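Local coordinates for YjbQ family protein (Sulfolobus tokodaii, PDB 1VE0), which is a zinc-binding member of the UPF0047 (YjbQ) family whose wider role the structure alone does not show, at the interface of chains A and B. Numbering follows the deposited sequence. Chains: chain A/B, hypothetical protein (ST2072).

The interface of chains A and B. Residues chain A 108-109, 112; chain B 41-44, 95.
A:Gln112 lays its side-chain amide across the backbone of B:Lys42, its amide carbon CD 3.5 Å from B:Lys42 CA. The patch is part of the interface between two copies of the protein in the deposited assembly, which may or may not be the assembly in solution: a loop of chain A, running from A:Leu108 to A:Gln112, meets the chain B segment that leaves strand 35-41. CG of A:Gln112 lies anti to its own carbonyl carbon (chi1 -71°) and the chain is extended beyond it, which carries the amide over to chain B. There the side chains of A:Gln112 and B:Lys42 cross at about a right angle, with the carbonyl oxygen OE1 over CA and CB of the lysine. The same OE1 accepts a hydrogen bond from the backbone N of A:Gly109 at 2.8 Å, nearly straight, the donor tilted 24° from the carbonyl plane; this link within chain A limits rotation of the amide and turns NE2 towards chain B. NE2 makes a weak, bent hydrogen bond to the backbone O of B:Val41, an oxygen that also receives ND2 of B:Asn95 at 3.1 Å. That second bond is almost straight, and the two side-chain amide planes stand 83° apart, so the amides converge on one carbonyl without stacking. CA of A:Gly109 packs against CB of B:Lys42 (3.6 Å), while the lysine's extended chain leads its amine away from the glutamine. On the other flank, CG of A:Gln112 touches the methyl CG2 of B:Thr44, the two side chains passing in opposite directions. With A:Gln112 cut back to an alanine, the N-H of A:Gly109 would probably lose its acceptor, the backbone of B:Lys42 its cover and the bridging water its chain A partner. That water takes the well-directed bond of NE2 of A:Gln112, at 2.7 Å, and links it to the backbone O of B:His43.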
loop_
_atom_site.group_PDB
_atom_site.type_symbol
_atom_site.label_atom_id
_atom_site.label_comp_id
_atom_site.label_asym_id
_atom_site.label_seq_id
_atom_site.Cartn_x
_atom_site.Cartn_y
_atom_site.Cartn_z
ATOM N N LEU A 108 -2.667 5.076 -16.814
ATOM C CA LEU A 108 -1.811 5.926 -15.992
ATOM C C LEU A 108 -2.072 7.417 -16.158
ATOM O O LEU A 108 -2.420 7.879 -17.245
ATOM C CB LEU A 108 -0.337 5.643 -16.337
ATOM C CG LEU A 108 0.118 4.208 -16.056
ATOM C CD1 LEU A 108 1.399 3.857 -16.828
ATOM C CD2 LEU A 108 0.309 4.063 -14.565
ATOM N N GLY A 109 -1.881 8.160 -15.069
ATOM C CA GLY A 109 -2.054 9.602 -15.103
ATOM C C GLY A 109 -0.904 10.222 -15.870
ATOM O O GLY A 109 0.074 9.541 -16.196
ATOM N N GLN A 112 2.363 9.539 -14.059
ATOM C CA GLN A 112 2.563 8.236 -13.423
ATOM C C GLN A 112 3.398 7.220 -14.176
ATOM O O GLN A 112 3.174 6.941 -15.359
ATOM C CB GLN A 112 1.229 7.557 -13.093
ATOM C CG GLN A 112 0.434 8.173 -11.980
ATOM C CD GLN A 112 -0.780 7.340 -11.656
ATOM O OE1 GLN A 112 -1.504 6.901 -12.559
ATOM N NE2 GLN A 112 -1.017 7.108 -10.365
ATOM N N VAL B 41 -6.059 6.899 -7.473
ATOM C CA VAL B 41 -5.931 8.245 -8.029
ATOM C C VAL B 41 -4.820 8.108 -9.054
ATOM O O VAL B 41 -3.836 7.403 -8.820
ATOM C CB VAL B 41 -5.550 9.339 -6.998
ATOM C CG1 VAL B 41 -6.748 9.632 -6.101
ATOM C CG2 VAL B 41 -4.298 8.925 -6.190
ATOM N N LYS B 42 -4.984 8.741 -10.205
ATOM C CA LYS B 42 -3.953 8.678 -11.226
ATOM C C LYS B 42 -3.040 9.877 -11.037
ATOM O O LYS B 42 -2.392 10.333 -11.979
ATOM C CB LYS B 42 -4.569 8.701 -12.625
ATOM C CG LYS B 42 -5.529 7.560 -12.912
ATOM C CD LYS B 42 -6.083 7.697 -14.325
ATOM C CE LYS B 42 -7.262 6.793 -14.569
ATOM N NZ LYS B 42 -7.794 6.990 -15.957
ATOM N N HIS B 43 -2.995 10.374 -9.803
ATOM C CA HIS B 43 -2.166 11.522 -9.437
ATOM C C HIS B 43 -0.893 11.039 -8.748
ATOM O O HIS B 43 -0.853 9.919 -8.241
ATOM C CB HIS B 43 -2.933 12.426 -8.478
ATOM C CG HIS B 43 -4.166 13.021 -9.070
ATOM N ND1 HIS B 43 -4.133 13.852 -10.169
ATOM C CD2 HIS B 43 -5.467 12.933 -8.701
ATOM C CE1 HIS B 43 -5.362 14.253 -10.452
ATOM N NE2 HIS B 43 -6.190 13.708 -9.577
ATOM N N THR B 44 0.132 11.886 -8.706
ATOM C CA THR B 44 1.381 11.509 -8.065
ATOM C C THR B 44 1.646 12.322 -6.810
ATOM O O THR B 44 2.630 12.082 -6.122
ATOM C CB THR B 44 2.596 11.701 -9.006
ATOM O OG1 THR B 44 2.711 13.086 -9.348
ATOM C CG2 THR B 44 2.440 10.886 -10.276
ATOM N N ASN B 95 -0.978 5.213 -3.977
ATOM C CA ASN B 95 -2.027 5.933 -4.692
ATOM C C ASN B 95 -3.328 5.157 -4.760
ATOM O O ASN B 95 -4.246 5.556 -5.473
ATOM C CB ASN B 95 -1.566 6.253 -6.107
ATOM C CG ASN B 95 -1.398 5.012 -6.943
ATOM O OD1 ASN B 95 -0.698 4.077 -6.551
ATOM N ND2 ASN B 95 -2.051 4.987 -8.103
HETATM O O HOH W 1 0.840 7.769 -8.479
#